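Local structure of malate dehydrogenase (Naegleria fowleri, 6UM4) at residues P97-V102 against G173-I178; S166-F171 against N210-G215; S272-W277 against S289-K294; Q284-S289 against E311-V316. The protein probably catalyses the reversible, NAD(P)-dependent oxidation of malate to oxaloacetate. All coordinates share one frame; numbering follows the deposited sequence.

Interaction 1. Residues P97-V102 against G173-I178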
loop_
_atom_site.group_PDB
_atom_site.type_symbol
_atom_site.label_atom_id
_atom_site.label_comp_id
_atom_site.label_asym_id
_atom_site.label_seq_id
_atom_site.Cartn_x
_atom_site.Cartn_y
_atom_site.Cartn_z
ATOM N N PRO A 97 -14.972 5.159 -16.716
ATOM C CA PRO A 97 -14.729 4.707 -15.342
ATOM C C PRO A 97 -15.457 3.417 -14.998
ATOM O O PRO A 97 -16.507 3.096 -15.557
ATOM C CB PRO A 97 -15.235 5.879 -14.491
ATOM C CG PRO A 97 -16.222 6.574 -15.351
ATOM C CD PRO A 97 -15.718 6.430 -16.761
ATOM N N VAL A 98 -14.872 2.667 -14.061
ATOM C CA VAL A 98 -15.528 1.520 -13.451
ATOM C C VAL A 98 -15.733 1.824 -11.967
ATOM O O VAL A 98 -15.038 2.656 -11.372
ATOM C CB VAL A 98 -14.720 0.220 -13.632
ATOM C CG1 VAL A 98 -14.482 -0.045 -15.108
ATOM C CG2 VAL A 98 -13.390 0.326 -12.862
ATOM N N THR A 99 -16.699 1.131 -11.372
ATOM C CA THR A 99 -17.095 1.309 -9.978
ATOM C C THR A 99 -16.719 0.076 -9.158
ATOM O O THR A 99 -17.087 -1.050 -9.523
ATOM C CB THR A 99 -18.603 1.546 -9.903
ATOM O OG1 THR A 99 -18.912 2.768 -10.556
ATOM C CG2 THR A 99 -19.077 1.626 -8.464
ATOM N N ILE A 100 -16.028 0.283 -8.033
ATOM C CA ILE A 100 -15.585 -0.811 -7.168
ATOM C C ILE A 100 -16.182 -0.605 -5.781
ATOM O O ILE A 100 -15.924 0.417 -5.138
ATOM C CB ILE A 100 -14.052 -0.882 -7.069
ATOM C CG1 ILE A 100 -13.396 -0.832 -8.449
ATOM C CG2 ILE A 100 -13.622 -2.154 -6.348
ATOM C CD1 ILE A 100 -12.026 -0.106 -8.416
ATOM N N THR A 101 -16.923 -1.589 -5.291
ATOM C CA THR A 101 -17.451 -1.562 -3.928
ATOM C C THR A 101 -16.532 -2.350 -3.000
ATOM O O THR A 101 -16.200 -3.499 -3.288
ATOM C CB THR A 101 -18.865 -2.152 -3.875
ATOM O OG1 THR A 101 -19.700 -1.470 -4.817
ATOM C CG2 THR A 101 -19.458 -2.012 -2.481
ATOM N N VAL A 102 -16.149 -1.750 -1.875
ATOM C CA VAL A 102 -15.291 -2.412 -0.897
ATOM C C VAL A 102 -15.985 -2.336 0.455
ATOM O O VAL A 102 -16.292 -1.239 0.939
ATOM C CB VAL A 102 -13.881 -1.794 -0.817
ATOM C CG1 VAL A 102 -13.047 -2.536 0.225
ATOM C CG2 VAL A 102 -13.184 -1.829 -2.177
ATOM N N GLY A 173 -24.527 0.092 -9.106
ATOM C CA GLY A 173 -23.631 0.284 -10.225
ATOM C C GLY A 173 -22.271 -0.363 -10.091
ATOM O O GLY A 173 -21.354 0.001 -10.829
ATOM N N ALA A 174 -22.118 -1.350 -9.210
ATOM C CA ALA A 174 -20.809 -1.958 -9.017
ATOM C C ALA A 174 -20.404 -2.766 -10.242
ATOM O O ALA A 174 -21.202 -3.542 -10.783
ATOM C CB ALA A 174 -20.813 -2.844 -7.773
ATOM N N ASP A 175 -19.175 -2.544 -10.702
ATOM C CA ASP A 175 -18.538 -3.422 -11.674
ATOM C C ASP A 175 -17.670 -4.456 -10.989
ATOM O O ASP A 175 -17.435 -5.535 -11.547
ATOM C CB ASP A 175 -17.661 -2.635 -12.648
ATOM C CG ASP A 175 -18.438 -1.671 -13.463
ATOM O OD1 ASP A 175 -19.371 -2.117 -14.164
ATOM O OD2 ASP A 175 -18.107 -0.469 -13.402
ATOM N N TYR A 176 -17.191 -4.116 -9.797
ATOM C CA TYR A 176 -16.322 -4.948 -8.992
ATOM C C TYR A 176 -16.735 -4.816 -7.541
ATOM O O TYR A 176 -17.165 -3.747 -7.102
ATOM C CB TYR A 176 -14.861 -4.521 -9.153
ATOM C CG TYR A 176 -14.376 -4.573 -10.576
ATOM C CD1 TYR A 176 -14.069 -5.786 -11.183
ATOM C CD2 TYR A 176 -14.250 -3.432 -11.324
ATOM C CE1 TYR A 176 -13.626 -5.842 -12.502
ATOM C CE2 TYR A 176 -13.809 -3.473 -12.641
ATOM C CZ TYR A 176 -13.497 -4.678 -13.223
ATOM O OH TYR A 176 -13.070 -4.707 -14.535
ATOM N N ALA A 177 -16.607 -5.906 -6.796
ATOM C CA ALA A 177 -16.826 -5.841 -5.361
ATOM C C ALA A 177 -15.779 -6.701 -4.666
ATOM O O ALA A 177 -15.571 -7.860 -5.030
ATOM C CB ALA A 177 -18.249 -6.271 -4.979
ATOM N N ILE A 178 -15.126 -6.128 -3.663
ATOM C CA ILE A 178 -14.159 -6.833 -2.833
ATOM C C ILE A 178 -14.728 -6.860 -1.424
ATOM O O ILE A 178 -14.952 -5.805 -0.816
ATOM C CB ILE A 178 -12.764 -6.171 -2.863
ATOM C CG1 ILE A 178 -12.217 -6.205 -4.289
ATOM C CG2 ILE A 178 -11.792 -6.897 -1.921
ATOM C CD1 ILE A 178 -10.927 -5.458 -4.464
#

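Interaction 2. Residues S166-F171 against N210-G215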
loop_
_atom_site.group_PDB
_atom_site.type_symbol
_atom_site.label_atom_id
_atom_site.label_comp_id
_atom_site.label_asym_id
_atom_site.label_seq_id
_atom_site.Cartn_x
_atom_site.Cartn_y
_atom_site.Cartn_z
ATOM N N SER A 166 -24.991 1.348 4.009
ATOM C CA SER A 166 -26.113 0.631 3.413
ATOM C C SER A 166 -25.632 -0.246 2.276
ATOM O O SER A 166 -25.127 0.266 1.269
ATOM C CB SER A 166 -27.163 1.583 2.860
ATOM O OG SER A 166 -27.849 0.911 1.810
ATOM N N GLU A 167 -25.858 -1.554 2.407
ATOM C CA GLU A 167 -25.439 -2.477 1.364
ATOM C C GLU A 167 -26.167 -2.178 0.067
ATOM O O GLU A 167 -25.577 -2.255 -1.016
ATOM C CB GLU A 167 -25.669 -3.917 1.818
ATOM C CG GLU A 167 -24.738 -4.299 2.968
ATOM C CD GLU A 167 -25.105 -5.604 3.639
ATOM O OE1 GLU A 167 -26.199 -6.139 3.339
ATOM O OE2 GLU A 167 -24.293 -6.094 4.468
ATOM N N ASN A 168 -27.440 -1.791 0.156
ATOM C CA ASN A 168 -28.153 -1.403 -1.056
ATOM C C ASN A 168 -27.460 -0.231 -1.755
ATOM O O ASN A 168 -27.180 -0.297 -2.958
ATOM C CB ASN A 168 -29.606 -1.055 -0.729
ATOM C CG ASN A 168 -30.439 -0.836 -1.980
ATOM O OD1 ASN A 168 -30.892 -1.786 -2.623
ATOM N ND2 ASN A 168 -30.650 0.420 -2.328
ATOM N N ASP A 169 -27.124 0.830 -1.015
ATOM C CA ASP A 169 -26.436 1.954 -1.661
ATOM C C ASP A 169 -25.047 1.554 -2.154
ATOM O O ASP A 169 -24.633 1.958 -3.250
ATOM C CB ASP A 169 -26.334 3.180 -0.730
ATOM C CG ASP A 169 -27.692 3.880 -0.475
ATOM O OD1 ASP A 169 -28.617 3.778 -1.314
ATOM O OD2 ASP A 169 -27.821 4.584 0.556
ATOM N N ALA A 170 -24.328 0.745 -1.369
ATOM C CA ALA A 170 -22.931 0.433 -1.672
ATOM C C ALA A 170 -22.770 -0.212 -3.046
ATOM O O ALA A 170 -21.899 0.186 -3.829
ATOM C CB ALA A 170 -22.353 -0.472 -0.579
ATOM N N PHE A 171 -23.614 -1.191 -3.371
ATOM C CA PHE A 171 -23.420 -1.986 -4.579
ATOM C C PHE A 171 -24.062 -1.399 -5.825
ATOM O O PHE A 171 -23.867 -1.962 -6.908
ATOM C CB PHE A 171 -23.967 -3.397 -4.386
ATOM C CG PHE A 171 -23.220 -4.194 -3.369
ATOM C CD1 PHE A 171 -21.912 -4.574 -3.601
ATOM C CD2 PHE A 171 -23.816 -4.544 -2.169
ATOM C CE1 PHE A 171 -21.217 -5.319 -2.662
ATOM C CE2 PHE A 171 -23.130 -5.284 -1.221
ATOM C CZ PHE A 171 -21.822 -5.666 -1.468
ATOM N N ASN A 210 -27.092 -8.820 -6.424
ATOM C CA ASN A 210 -27.923 -9.253 -7.532
ATOM C C ASN A 210 -28.826 -8.123 -7.985
ATOM O O ASN A 210 -29.008 -7.908 -9.187
ATOM C CB ASN A 210 -28.747 -10.482 -7.132
ATOM C CG ASN A 210 -29.251 -11.246 -8.332
ATOM O OD1 ASN A 210 -28.512 -12.016 -8.930
ATOM N ND2 ASN A 210 -30.514 -11.031 -8.699
ATOM N N LYS A 211 -29.352 -7.360 -7.031
ATOM C CA LYS A 211 -30.280 -6.277 -7.338
ATOM C C LYS A 211 -29.585 -5.038 -7.903
ATOM O O LYS A 211 -30.061 -4.457 -8.881
ATOM C CB LYS A 211 -31.051 -5.913 -6.075
ATOM C CG LYS A 211 -31.869 -4.671 -6.173
ATOM C CD LYS A 211 -32.396 -4.295 -4.806
ATOM C CE LYS A 211 -33.146 -2.967 -4.862
ATOM N NZ LYS A 211 -33.223 -2.374 -3.505
ATOM N N GLN A 212 -28.442 -4.644 -7.341
ATOM C CA GLN A 212 -27.880 -3.309 -7.529
ATOM C C GLN A 212 -26.678 -3.230 -8.456
ATOM O O GLN A 212 -26.525 -2.213 -9.147
ATOM C CB GLN A 212 -27.464 -2.723 -6.176
ATOM C CG GLN A 212 -28.608 -2.549 -5.191
ATOM C CD GLN A 212 -29.505 -1.380 -5.586
ATOM O OE1 GLN A 212 -30.422 -1.532 -6.379
ATOM N NE2 GLN A 212 -29.204 -0.196 -5.060
ATOM N N ALA A 213 -25.831 -4.266 -8.490
ATOM C CA ALA A 213 -24.566 -4.226 -9.213
ATOM C C ALA A 213 -24.801 -4.377 -10.712
ATOM O O ALA A 213 -25.878 -4.771 -11.169
ATOM C CB ALA A 213 -23.624 -5.324 -8.705
ATOM N N ASN A 214 -23.779 -4.062 -11.496
ATOM C CA ASN A 214 -23.921 -4.267 -12.929
ATOM C C ASN A 214 -23.840 -5.756 -13.261
ATOM O O ASN A 214 -23.344 -6.572 -12.473
ATOM C CB ASN A 214 -22.883 -3.428 -13.667
ATOM C CG ASN A 214 -23.223 -1.931 -13.622
ATOM O OD1 ASN A 214 -24.399 -1.549 -13.527
ATOM N ND2 ASN A 214 -22.200 -1.089 -13.636
ATOM N N GLY A 215 -24.369 -6.112 -14.438
ATOM C CA GLY A 215 -24.595 -7.517 -14.751
ATOM C C GLY A 215 -23.325 -8.342 -14.819
ATOM O O GLY A 215 -23.350 -9.551 -14.549
#

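Interaction 3. Residues S272-W277 against S289-K294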
loop_
_atom_site.group_PDB
_atom_site.type_symbol
_atom_site.label_atom_id
_atom_site.label_comp_id
_atom_site.label_asym_id
_atom_site.label_seq_id
_atom_site.Cartn_x
_atom_site.Cartn_y
_atom_site.Cartn_z
ATOM N N SER A 272 7.211 -22.111 -11.368
ATOM C CA SER A 272 6.065 -22.258 -12.259
ATOM C C SER A 272 5.196 -23.397 -11.766
ATOM O O SER A 272 5.668 -24.288 -11.064
ATOM C CB SER A 272 6.470 -22.557 -13.713
ATOM O OG SER A 272 6.968 -21.402 -14.372
ATOM N N ARG A 273 3.907 -23.332 -12.108
ATOM C CA ARG A 273 2.977 -24.438 -11.919
ATOM C C ARG A 273 2.836 -24.832 -10.445
ATOM O O ARG A 273 3.103 -25.971 -10.041
ATOM C CB ARG A 273 3.409 -25.631 -12.765
ATOM C CG ARG A 273 3.469 -25.318 -14.239
ATOM C CD ARG A 273 4.386 -26.293 -14.948
ATOM N NE ARG A 273 3.902 -27.661 -14.810
ATOM C CZ ARG A 273 3.163 -28.273 -15.729
ATOM N NH1 ARG A 273 2.824 -27.621 -16.834
ATOM N NH2 ARG A 273 2.754 -29.527 -15.548
ATOM N N PHE A 274 2.425 -23.854 -9.640
ATOM C CA PHE A 274 2.078 -24.057 -8.240
ATOM C C PHE A 274 0.598 -23.750 -8.040
ATOM O O PHE A 274 0.035 -22.894 -8.731
ATOM C CB PHE A 274 2.937 -23.152 -7.317
ATOM C CG PHE A 274 2.618 -23.309 -5.856
ATOM C CD1 PHE A 274 2.904 -24.507 -5.205
ATOM C CD2 PHE A 274 2.015 -22.289 -5.151
ATOM C CE1 PHE A 274 2.601 -24.673 -3.863
ATOM C CE2 PHE A 274 1.717 -22.433 -3.816
ATOM C CZ PHE A 274 2.007 -23.626 -3.164
ATOM N N ALA A 275 -0.034 -24.435 -7.085
ATOM C CA ALA A 275 -1.456 -24.209 -6.844
ATOM C C ALA A 275 -1.848 -24.626 -5.429
ATOM O O ALA A 275 -1.238 -25.514 -4.832
ATOM C CB ALA A 275 -2.315 -24.969 -7.859
ATOM N N ILE A 276 -2.896 -23.985 -4.927
ATOM C CA ILE A 276 -3.566 -24.335 -3.675
ATOM C C ILE A 276 -4.905 -24.991 -4.021
ATOM O O ILE A 276 -5.679 -24.436 -4.806
ATOM C CB ILE A 276 -3.768 -23.073 -2.816
ATOM C CG1 ILE A 276 -2.428 -22.361 -2.595
ATOM C CG2 ILE A 276 -4.478 -23.371 -1.519
ATOM C CD1 ILE A 276 -1.431 -23.127 -1.735
ATOM N N TRP A 277 -5.170 -26.179 -3.467
ATOM C CA TRP A 277 -6.465 -26.842 -3.631
ATOM C C TRP A 277 -7.289 -26.726 -2.352
ATOM O O TRP A 277 -6.756 -26.790 -1.243
ATOM C CB TRP A 277 -6.319 -28.334 -3.957
ATOM C CG TRP A 277 -5.574 -28.692 -5.213
ATOM C CD1 TRP A 277 -4.218 -28.774 -5.364
ATOM C CD2 TRP A 277 -6.138 -29.102 -6.466
ATOM N NE1 TRP A 277 -3.903 -29.137 -6.646
ATOM C CE2 TRP A 277 -5.064 -29.365 -7.341
ATOM C CE3 TRP A 277 -7.443 -29.250 -6.939
ATOM C CZ2 TRP A 277 -5.258 -29.772 -8.655
ATOM C CZ3 TRP A 277 -7.631 -29.645 -8.239
ATOM C CH2 TRP A 277 -6.543 -29.902 -9.087
ATOM N N SER A 289 3.076 -30.849 -6.772
ATOM C CA SER A 289 3.251 -32.027 -7.627
ATOM C C SER A 289 3.756 -31.661 -9.017
ATOM O O SER A 289 4.431 -32.472 -9.651
ATOM C CB SER A 289 1.945 -32.819 -7.772
ATOM O OG SER A 289 1.385 -33.170 -6.518
ATOM N N PHE A 290 3.416 -30.473 -9.527
ATOM C CA PHE A 290 3.769 -30.099 -10.893
ATOM C C PHE A 290 4.771 -28.957 -10.967
ATOM O O PHE A 290 5.082 -28.485 -12.067
ATOM C CB PHE A 290 2.497 -29.736 -11.661
ATOM C CG PHE A 290 1.359 -30.690 -11.419
ATOM C CD1 PHE A 290 1.328 -31.927 -12.042
ATOM C CD2 PHE A 290 0.329 -30.356 -10.550
ATOM C CE1 PHE A 290 0.280 -32.810 -11.810
ATOM C CE2 PHE A 290 -0.723 -31.236 -10.314
ATOM C CZ PHE A 290 -0.747 -32.459 -10.944
ATOM N N THR A 291 5.273 -28.497 -9.831
ATOM C CA THR A 291 6.037 -27.261 -9.790
ATOM C C THR A 291 7.394 -27.425 -10.462
ATOM O O THR A 291 8.041 -28.473 -10.350
ATOM C CB THR A 291 6.187 -26.809 -8.341
ATOM O OG1 THR A 291 4.880 -26.739 -7.744
ATOM C CG2 THR A 291 6.842 -25.422 -8.263
ATOM N N THR A 292 7.826 -26.382 -11.177
ATOM C CA THR A 292 9.158 -26.376 -11.766
ATOM C C THR A 292 9.919 -25.139 -11.309
ATOM O O THR A 292 9.339 -24.127 -10.915
ATOM C CB THR A 292 9.119 -26.432 -13.300
ATOM O OG1 THR A 292 8.450 -25.272 -13.805
ATOM C CG2 THR A 292 8.415 -27.685 -13.779
ATOM N N ILE A 293 11.240 -25.248 -11.353
ATOM C CA ILE A 293 12.142 -24.178 -10.970
ATOM C C ILE A 293 13.128 -24.019 -12.111
ATOM O O ILE A 293 13.808 -24.986 -12.477
ATOM C CB ILE A 293 12.867 -24.487 -9.654
ATOM C CG1 ILE A 293 11.854 -24.699 -8.535
ATOM C CG2 ILE A 293 13.884 -23.376 -9.309
ATOM C CD1 ILE A 293 12.470 -25.270 -7.278
ATOM N N LYS A 294 13.191 -22.819 -12.691
ATOM C CA LYS A 294 14.078 -22.588 -13.825
ATOM C C LYS A 294 15.510 -23.006 -13.493
ATOM O O LYS A 294 16.072 -22.598 -12.475
ATOM C CB LYS A 294 14.038 -21.117 -14.236
HETATM O O HOH W 1 9.602 -22.954 -14.172
HETATM O O HOH W 2 2.093 -28.101 -8.538
#

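Interaction 4. Residues Q284-S289 against E311-V316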
loop_
_atom_site.group_PDB
_atom_site.type_symbol
_atom_site.label_atom_id
_atom_site.label_comp_id
_atom_site.label_asym_id
_atom_site.label_seq_id
_atom_site.Cartn_x
_atom_site.Cartn_y
_atom_site.Cartn_z
ATOM N N GLN A 284 -6.264 -26.736 3.603
ATOM C CA GLN A 284 -5.852 -26.487 2.235
ATOM C C GLN A 284 -4.740 -27.446 1.846
ATOM O O GLN A 284 -3.992 -27.954 2.689
ATOM C CB GLN A 284 -5.362 -25.048 2.092
ATOM C CG GLN A 284 -4.053 -24.817 2.809
ATOM C CD GLN A 284 -3.632 -23.374 2.782
ATOM O OE1 GLN A 284 -2.923 -22.948 1.869
ATOM N NE2 GLN A 284 -4.007 -22.622 3.818
ATOM N N TYR A 285 -4.643 -27.712 0.555
ATOM C CA TYR A 285 -3.560 -28.543 0.065
ATOM C C TYR A 285 -2.669 -27.725 -0.843
ATOM O O TYR A 285 -3.009 -27.509 -2.015
ATOM C CB TYR A 285 -4.087 -29.783 -0.665
ATOM C CG TYR A 285 -2.977 -30.577 -1.290
ATOM C CD1 TYR A 285 -1.805 -30.864 -0.578
ATOM C CD2 TYR A 285 -3.067 -31.005 -2.597
ATOM C CE1 TYR A 285 -0.782 -31.567 -1.159
ATOM C CE2 TYR A 285 -2.044 -31.716 -3.181
ATOM C CZ TYR A 285 -0.910 -31.991 -2.460
ATOM O OH TYR A 285 0.093 -32.703 -3.060
ATOM N N PRO A 286 -1.536 -27.226 -0.351
ATOM C CA PRO A 286 -0.550 -26.592 -1.235
ATOM C C PRO A 286 0.145 -27.667 -2.059
ATOM O O PRO A 286 0.785 -28.566 -1.509
ATOM C CB PRO A 286 0.419 -25.912 -0.257
ATOM C CG PRO A 286 -0.224 -26.037 1.127
ATOM C CD PRO A 286 -1.080 -27.255 1.047
ATOM N N ASP A 287 0.028 -27.577 -3.377
ATOM C CA ASP A 287 0.350 -28.694 -4.257
ATOM C C ASP A 287 1.616 -28.366 -5.037
ATOM O O ASP A 287 1.606 -27.474 -5.893
ATOM C CB ASP A 287 -0.829 -28.984 -5.191
ATOM C CG ASP A 287 -0.630 -30.248 -6.029
ATOM O OD1 ASP A 287 0.385 -30.954 -5.845
ATOM O OD2 ASP A 287 -1.514 -30.544 -6.860
ATOM N N LEU A 288 2.704 -29.079 -4.727
ATOM C CA LEU A 288 3.966 -28.976 -5.446
ATOM C C LEU A 288 4.115 -30.042 -6.523
ATOM O O LEU A 288 5.177 -30.120 -7.149
ATOM C CB LEU A 288 5.157 -29.087 -4.478
ATOM C CG LEU A 288 5.436 -27.851 -3.606
ATOM C CD1 LEU A 288 6.545 -28.071 -2.584
ATOM C CD2 LEU A 288 5.740 -26.662 -4.484
ATOM N N SER A 289 3.076 -30.849 -6.772
ATOM C CA SER A 289 3.251 -32.027 -7.627
ATOM C C SER A 289 3.756 -31.661 -9.017
ATOM O O SER A 289 4.431 -32.472 -9.651
ATOM C CB SER A 289 1.945 -32.819 -7.772
ATOM O OG SER A 289 1.385 -33.170 -6.518
ATOM N N GLU A 311 7.141 -30.049 6.591
ATOM C CA GLU A 311 7.513 -28.655 6.737
ATOM C C GLU A 311 6.715 -27.759 5.802
ATOM O O GLU A 311 5.994 -26.865 6.263
ATOM C CB GLU A 311 9.016 -28.481 6.510
ATOM C CG GLU A 311 9.865 -29.172 7.557
ATOM C CD GLU A 311 11.335 -28.792 7.454
ATOM O OE1 GLU A 311 11.660 -27.577 7.492
ATOM O OE2 GLU A 311 12.164 -29.718 7.306
ATOM N N PHE A 312 6.842 -27.983 4.494
ATOM C CA PHE A 312 6.262 -27.049 3.534
ATOM C C PHE A 312 4.768 -26.867 3.772
ATOM O O PHE A 312 4.301 -25.754 4.031
ATOM C CB PHE A 312 6.521 -27.531 2.111
ATOM C CG PHE A 312 5.875 -26.683 1.073
ATOM C CD1 PHE A 312 6.410 -25.433 0.749
ATOM C CD2 PHE A 312 4.713 -27.115 0.431
ATOM C CE1 PHE A 312 5.822 -24.626 -0.220
ATOM C CE2 PHE A 312 4.104 -26.315 -0.535
ATOM C CZ PHE A 312 4.648 -25.068 -0.864
ATOM N N ILE A 313 3.999 -27.952 3.712
ATOM C CA ILE A 313 2.550 -27.826 3.860
ATOM C C ILE A 313 2.167 -27.214 5.200
ATOM O O ILE A 313 1.334 -26.293 5.215
ATOM C CB ILE A 313 1.863 -29.178 3.606
ATOM C CG1 ILE A 313 1.900 -29.519 2.118
ATOM C CG2 ILE A 313 0.417 -29.110 4.102
ATOM C CD1 ILE A 313 1.283 -30.865 1.783
ATOM N N PRO A 314 2.693 -27.669 6.341
ATOM C CA PRO A 314 2.321 -27.009 7.605
ATOM C C PRO A 314 2.778 -25.565 7.691
ATOM O O PRO A 314 2.080 -24.741 8.291
ATOM C CB PRO A 314 2.996 -27.880 8.673
ATOM C CG PRO A 314 3.970 -28.727 7.958
ATOM C CD PRO A 314 3.489 -28.889 6.567
ATOM N N ASN A 315 3.945 -25.230 7.134
ATOM C CA ASN A 315 4.393 -23.840 7.180
ATOM C C ASN A 315 3.445 -22.938 6.402
ATOM O O ASN A 315 3.179 -21.803 6.815
ATOM C CB ASN A 315 5.809 -23.705 6.623
ATOM C CG ASN A 315 6.865 -24.259 7.558
ATOM O OD1 ASN A 315 6.634 -24.410 8.758
ATOM N ND2 ASN A 315 8.034 -24.553 7.012
ATOM N N VAL A 316 2.933 -23.431 5.270
ATOM C CA VAL A 316 2.004 -22.656 4.471
ATOM C C VAL A 316 0.670 -22.532 5.195
ATOM O O VAL A 316 0.051 -21.464 5.200
ATOM C CB VAL A 316 1.826 -23.295 3.079
ATOM C CG1 VAL A 316 0.791 -22.516 2.288
ATOM C CG2 VAL A 316 3.127 -23.327 2.313
#

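Interaction 1. Residues P97-V102 against G173-I178
Val98 meets the Asp175 carboxylate and the Tyr176 ring at once: its CB lies 3.5 Å from Asp175 OD2, while its CG2 comes in the plane of the Tyr176 ring, at the edge, 3.8 Å from CE2. The next residue, Thr99, donates its N to Asp175 OD2 (2.9 Å, 162° at the hydrogen), reaching the anti side of that oxygen. Asp175 CG, anti to its carbonyl carbon (chi1 -63°), stays by the start of strand 98-102. Thr99 O in turn is gripped by two backbone donors, Asp175 N at 2.8 Å and Tyr176 N at 3.1 Å. Regular parallel pairing follows. Ile100 pairs with Tyr176, and its CG2 packs 3.9 Å from Tyr176 CB. Thr101 N donates to Tyr176 O at 2.8 Å, and Thr101 O accepts from Ile178 N at 2.9 Å; Thr101 OG1 touches Ala174 CB and bonds to Ala170 O. Val102 pairs with Ile178 on the Ile100 and Tyr176 face. The short strand axes run 20° from parallel, joining the first and fourth strands of the Rossmann-fold sheet. Strand 129-134 flanks 98-102 on its other edge, while helices 108-118 and 332-348 pack on the Ile100, Tyr176 and Ile178 face.

Interaction 2. Residues S166-F171 against N210-G215
Asn168 in the short helix 167-171 meets Lys211 and Gln212 at the C-terminal end of helix 191-212, a helix-to-helix contact at the surface of the Rossmann-type domain. Strand 176-179 comes between the two helices in the chain. Ser166 is the N-cap of the shorter one: its OG accepts from Asp169 N at 2.9 Å, in a nearly straight bond. Across the contact, Asn168 offers two oxygens. Its backbone O accepts from Gln212 NE2 at 2.9 Å, a bond straight at the hydrogen (167°) although the donor stands well above the carbonyl plane. The Gln212 chain bends at chi2 (-73°), which turns CD back beside Asn168, and the two amide planes are close to parallel, 21° apart. At the end of the short helix, Phe171 CB packs 4.0 Å from Gln212 CB, and Phe171 O touches Ala213 CA at 3.3 Å just where the chain leaves helical geometry. The Phe171 ring turns the other way, onto Ala208 and Leu209 of helix 191-212. Asn168 CG, anti to its backbone N, is set on the side of helix 191-212, where Lys211, extended beyond CG, donates a hydrogen bond from NZ to Asn168 OD1 at 2.6 Å, tilted from the carbonyl plane.

Interaction 3. Residues S272-W277 against S289-K294
Side-chain torsions bring Arg273 to the backbone of Phe290 and Thr291 to that of Arg273. In Arg273, CG is anti to the carbonyl carbon (chi1 -59°), and the chain bends at chi3 (61°), which places NE beside Phe290 O. The bond from NE to that oxygen measures 3.1 Å, and the acceptor lies in the guanidinium plane, at its edge. The Phe290 ring and guanidinium planes are 78° apart, and the side chains cross at about a right angle, with Arg273 NH2 3.9 Å from Phe290 CB. In Thr291, OG1 is anti to the carbonyl carbon and CG2 anti to the backbone N. OG1 donates to Arg273 O at 3.0 Å from above the carbonyl plane and also sits at the edge of the Phe274 ring, while CG2 lies 3.2 Å from Ser272 O.

The backbone evidence for an antiparallel sheet is one hydrogen-bonded pair, Ser272 with Thr292, joined Ser272 N to Thr292 O and Thr292 N to Ser272 O, both 3.0 Å. Arg273 follows with positive phi, where strand 271-277 is interrupted. There a water donates to Arg273 O at 2.8 Å and accepts from Phe290 N, bridging the chains where direct pairing stops. A second water links the Thr292 and Ser272 hydroxyls, weakly on the serine side. Strand 271-277 is the centre of a three-stranded sheet of the C-terminal domain, with 285-287 along its other edge. The chemistry implies that a hydroxyl, a guanidinium N-H and a water take over from strand pairing around the Arg273 irregularity, where Arg273 O keeps two donors.

Interaction 4. Residues Q284-S289 against E311-V316
Leu288 and Phe312 reach toward each other tip to tip. Phe312 CG, anti to its backbone N (chi1 176°), starts the ring off between Leu288 and Val316. Leu288 CD1 sits over one face, 3.7 Å from the centroid and 15° off the normal, a CH-pi contact; Val316 CG2, one helical turn on, lies over the opposite face, offset toward the rim. Pro286 faces the helix and touches three residues: CB meets Phe312 CE2 at 3.7 Å obliquely, CD meets Ile313 CG2 at 3.9 Å, and CG meets Val316 CG1 at 3.8 Å. The contact sets edge strand 285-287 of the three-stranded antiparallel sheet in the C-terminal alpha/beta domain against helix 305-317; the axes of 285-287 and 311-316 come within 8.5 Å at 128°. Tyr285 starts away from the helix, but with CG anti to its backbone N the ring comes back to Ile313, whose CD1 lies in its plane at the edge, 3.7 Å from CE1; the hydroxyl bonds to Ser396. Gln284 OE1, without a polar partner in the model, rests against Val316 CG1, while NE2 is held by Ser281 O. At the strand's end, Asp287 OD1 accepts from Ser289 N at 2.8 Å, forming an Asx turn, and from Ser289 OG.

From the N terminus, interaction 1 pairs strand 98-102 with 173-178, closing a loop of 70 residues. Before it closes, 166-171 opens interaction 2, which closes a loop of 38 at 210-215, so the two cross along the chain. They also touch: Ala174 O lies 2.7 Å from Asn214 N. Together they tie the sheet to helices 167-171 and 191-212. The second pair follows in series in the C-terminal domain; interactions 3 and 4, closing loops of 11 and 21 residues, cross each other and share Ser289. Trp277 NE1 and Asp287 OD2, 2.8 Å apart, join them, and strand 285-287 links the sheet of interaction 3 to helix 305-317. The two pairs occupy opposite sides of the chain's centre.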